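Metallopeptidase family protein (Thermus thermophilus, PDB 2EJQ) is of unknown function but belongs to the zincin-like metallopeptidase family, binds metal ions and probably acts as a metal-dependent peptidase. Local coordinates at residues A[70-75]-A[88-93]. The protein carries 1 engineered substitution. Coordinates in Å, arbitrary orientation, origin at the centre of the assembly. Residues are numbered along the deposited sequence.
Sequences LYYGSF and EVWETM. Engineered in segment 88-93: Met93 (natural residue Leu).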
ATOM      1  N   LEU A  70       1.734   0.173   3.620  1.00 40.16           N
ATOM      2  CA  LEU A  70       1.432   1.511   4.110  1.00 41.86           C
ATOM      3  C   LEU A  70       2.520   1.863   5.129  1.00 44.86           C
ATOM      4  O   LEU A  70       2.935   1.016   5.923  1.00 43.83           O
ATOM      5  CB  LEU A  70       0.044   1.565   4.760  1.00 44.43           C
ATOM      6  CG  LEU A  70      -1.186   1.548   3.833  1.00 50.33           C
ATOM      7  CD1 LEU A  70      -2.458   1.682   4.655  1.00 46.49           C
ATOM      8  CD2 LEU A  70      -1.104   2.685   2.845  1.00 52.52           C
ATOM      9  N   TYR A  71       2.996   3.105   5.092  1.00 39.26           N
ATOM     10  CA  TYR A  71       4.043   3.541   6.005  1.00 40.96           C
ATOM     11  C   TYR A  71       3.474   4.566   6.983  1.00 41.27           C
ATOM     12  O   TYR A  71       3.299   5.732   6.638  1.00 39.06           O
ATOM     13  CB  TYR A  71       5.191   4.140   5.198  1.00 39.20           C
ATOM     14  CG  TYR A  71       5.759   3.154   4.202  1.00 47.15           C
ATOM     15  CD1 TYR A  71       6.462   2.032   4.635  1.00 50.05           C
ATOM     16  CD2 TYR A  71       5.543   3.308   2.828  1.00 42.52           C
ATOM     17  CE1 TYR A  71       6.932   1.090   3.739  1.00 49.43           C
ATOM     18  CE2 TYR A  71       6.011   2.368   1.925  1.00 51.22           C
ATOM     19  CZ  TYR A  71       6.703   1.259   2.388  1.00 50.49           C
ATOM     20  OH  TYR A  71       7.149   0.305   1.507  1.00 47.54           O
ATOM     21  N   TYR A  72       3.184   4.119   8.201  1.00 39.59           N
ATOM     22  CA  TYR A  72       2.635   5.001   9.219  1.00 43.58           C
ATOM     23  C   TYR A  72       3.532   6.210   9.481  1.00 42.17           C
ATOM     24  O   TYR A  72       3.042   7.324   9.647  1.00 36.61           O
ATOM     25  CB  TYR A  72       2.404   4.227  10.515  1.00 45.91           C
ATOM     26  CG  TYR A  72       1.890   5.080  11.654  1.00 46.64           C
ATOM     27  CD1 TYR A  72       0.660   5.726  11.560  1.00 47.12           C
ATOM     28  CD2 TYR A  72       2.634   5.237  12.827  1.00 44.27           C
ATOM     29  CE1 TYR A  72       0.177   6.504  12.603  1.00 50.39           C
ATOM     30  CE2 TYR A  72       2.160   6.016  13.884  1.00 44.05           C
ATOM     31  CZ  TYR A  72       0.926   6.646  13.765  1.00 53.51           C
ATOM     32  OH  TYR A  72       0.414   7.391  14.806  1.00 49.51           O
ATOM     33  N   GLY A  73       4.843   5.993   9.499  1.00 41.75           N
ATOM     34  CA  GLY A  73       5.762   7.094   9.738  1.00 43.30           C
ATOM     35  C   GLY A  73       5.681   8.190   8.687  1.00 47.30           C
ATOM     36  O   GLY A  73       5.861   9.372   8.992  1.00 45.39           O
ATOM     37  N   SER A  74       5.428   7.808   7.435  1.00 45.84           N
ATOM     38  CA  SER A  74       5.316   8.792   6.368  1.00 45.19           C
ATOM     39  C   SER A  74       4.081   9.655   6.582  1.00 43.77           C
ATOM     40  O   SER A  74       4.115  10.851   6.315  1.00 41.59           O
ATOM     41  CB  SER A  74       5.239   8.110   5.005  1.00 44.60           C
ATOM     42  OG  SER A  74       6.466   7.499   4.682  1.00 42.74           O
ATOM     43  N   PHE A  75       2.993   9.042   7.052  1.00 41.87           N
ATOM     44  CA  PHE A  75       1.753   9.766   7.327  1.00 43.47           C
ATOM     45  C   PHE A  75       1.983  10.815   8.425  1.00 44.36           C
ATOM     46  O   PHE A  75       1.496  11.945   8.335  1.00 39.20           O
ATOM     47  CB  PHE A  75       0.635   8.808   7.786  1.00 32.33           C
ATOM     48  CG  PHE A  75      -0.046   8.051   6.658  1.00 43.24           C
ATOM     49  CD1 PHE A  75       0.563   6.943   6.074  1.00 36.46           C
ATOM     50  CD2 PHE A  75      -1.307   8.444   6.194  1.00 41.33           C
ATOM     51  CE1 PHE A  75      -0.064   6.237   5.053  1.00 38.87           C
ATOM     52  CE2 PHE A  75      -1.948   7.739   5.165  1.00 41.56           C
ATOM     53  CZ  PHE A  75      -1.327   6.637   4.596  1.00 41.12           C
ATOM     54  N   GLU A  88      -6.932  10.296   3.771  1.00 42.17           N
ATOM     55  CA  GLU A  88      -5.582   9.975   3.313  1.00 43.48           C
ATOM     56  C   GLU A  88      -5.320   8.461   3.160  1.00 43.06           C
ATOM     57  O   GLU A  88      -4.692   8.038   2.198  1.00 43.72           O
ATOM     58  CB  GLU A  88      -4.555  10.595   4.261  1.00 48.51           C
ATOM     59  CG  GLU A  88      -4.613  12.122   4.351  1.00 55.83           C
ATOM     60  CD  GLU A  88      -3.922  12.816   3.185  1.00 56.24           C
ATOM     61  OE1 GLU A  88      -3.124  12.159   2.486  1.00 60.25           O
ATOM     62  OE2 GLU A  88      -4.158  14.026   2.978  1.00 60.25           O
ATOM     63  N   VAL A  89      -5.797   7.654   4.100  1.00 36.74           N
ATOM     64  CA  VAL A  89      -5.621   6.209   4.022  1.00 42.79           C
ATOM     65  C   VAL A  89      -6.440   5.656   2.838  1.00 47.98           C
ATOM     66  O   VAL A  89      -5.961   4.836   2.045  1.00 40.38           O
ATOM     67  CB  VAL A  89      -6.100   5.517   5.321  1.00 39.40           C
ATOM     68  CG1 VAL A  89      -6.138   4.019   5.126  1.00 42.26           C
ATOM     69  CG2 VAL A  89      -5.165   5.862   6.471  1.00 39.79           C
ATOM     70  N   TRP A  90      -7.682   6.113   2.737  1.00 43.27           N
ATOM     71  CA  TRP A  90      -8.574   5.696   1.669  1.00 41.87           C
ATOM     72  C   TRP A  90      -7.889   5.850   0.319  1.00 42.70           C
ATOM     73  O   TRP A  90      -7.733   4.891  -0.437  1.00 45.93           O
ATOM     74  CB  TRP A  90      -9.842   6.545   1.709  1.00 41.91           C
ATOM     75  CG  TRP A  90     -10.839   6.217   0.641  1.00 48.48           C
ATOM     76  CD1 TRP A  90     -11.130   6.962  -0.467  1.00 51.56           C
ATOM     77  CD2 TRP A  90     -11.746   5.112   0.632  1.00 44.91           C
ATOM     78  NE1 TRP A  90     -12.172   6.396  -1.160  1.00 50.03           N
ATOM     79  CE2 TRP A  90     -12.567   5.256  -0.509  1.00 52.99           C
ATOM     80  CE3 TRP A  90     -11.944   4.013   1.477  1.00 45.83           C
ATOM     81  CZ2 TRP A  90     -13.576   4.347  -0.820  1.00 46.92           C
ATOM     82  CZ3 TRP A  90     -12.946   3.110   1.167  1.00 52.98           C
ATOM     83  CH2 TRP A  90     -13.749   3.283   0.025  1.00 51.77           C
ATOM     84  N   GLU A  91      -7.466   7.070   0.039  1.00 40.39           N
ATOM     85  CA  GLU A  91      -6.799   7.423  -1.203  1.00 43.24           C
ATOM     86  C   GLU A  91      -5.529   6.606  -1.478  1.00 42.93           C
ATOM     87  O   GLU A  91      -5.324   6.104  -2.580  1.00 39.39           O
ATOM     88  CB  GLU A  91      -6.488   8.926  -1.171  1.00 39.99           C
ATOM     89  CG  GLU A  91      -5.867   9.499  -2.429  1.00 51.75           C
ATOM     90  CD  GLU A  91      -6.718   9.247  -3.669  1.00 61.05           C
ATOM     91  OE1 GLU A  91      -7.958   9.440  -3.583  1.00 55.03           O
ATOM     92  OE2 GLU A  91      -6.147   8.859  -4.721  1.00 55.13           O
ATOM     93  N   THR A  92      -4.679   6.464  -0.468  1.00 42.91           N
ATOM     94  CA  THR A  92      -3.429   5.714  -0.626  1.00 41.44           C
ATOM     95  C   THR A  92      -3.676   4.229  -0.935  1.00 43.04           C
ATOM     96  O   THR A  92      -3.072   3.654  -1.832  1.00 38.90           O
ATOM     97  CB  THR A  92      -2.572   5.845   0.634  1.00 41.55           C
ATOM     98  OG1 THR A  92      -2.288   7.231   0.866  1.00 40.18           O
ATOM     99  CG2 THR A  92      -1.270   5.080   0.483  1.00 42.37           C
ATOM    100  N   MET A  93      -4.586   3.609  -0.202  1.00 42.43           N
ATOM    101  CA  MET A  93      -4.894   2.214  -0.448  1.00 46.89           C
ATOM    102  C   MET A  93      -5.452   1.941  -1.825  1.00 46.92           C
ATOM    103  O   MET A  93      -4.978   1.068  -2.541  1.00 46.18           O
ATOM    104  CB  MET A  93      -5.897   1.727   0.579  1.00 48.35           C
ATOM    105  CG  MET A  93      -5.278   0.891   1.649  1.00 63.17           C
ATOM    106  SD  MET A  93      -6.455   0.535   2.929  1.00 82.90           S
ATOM    107  CE  MET A  93      -7.770   1.622   2.515  1.00 73.20           C
TER
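Phe75 turns the CE2–CZ side of its ring to residues 88-93 of helix 85-105, overlapping Glu88, Val89 and Thr92. Its CE2 lies 4.0 Å from CB of Glu88, near the ring plane, and 3.9 Å from CG2 of Val89, while CZ approaches OG1 of Thr92 at 3.9 Å. A flat, apolar ring suits this buried place, and partly exposed Glu88 meets it through aliphatic CB, its carboxylate lying beyond contact distance. Short, branched Val89 is buried and gives each partner a methyl: CG2 to Phe75, and CG1 to CD1 of Leu70 at 4.4 Å. Thr92 is polar yet fits, because OG1 donates to the backbone O of Glu88 (2.9 Å), satisfying the hydroxyl within its own helix; its methyl CG2 meets CD2 of Leu70 at 3.4 Å. The branched Leu70 reaches further along the helix, with CD1 4.2 Å from CG of the engineered Met93. No hydrogen bond joins the segments. Thr92 lies near His95, Glu96 and His99, an HExxH pattern consistent with the zincin family. The contact thus fastens strand 67-71, the middle strand of its sheet, and helix 72-78 to helix 85-105, while helix 3-16 adds Phe6, Val10 and Leu13 to the same core.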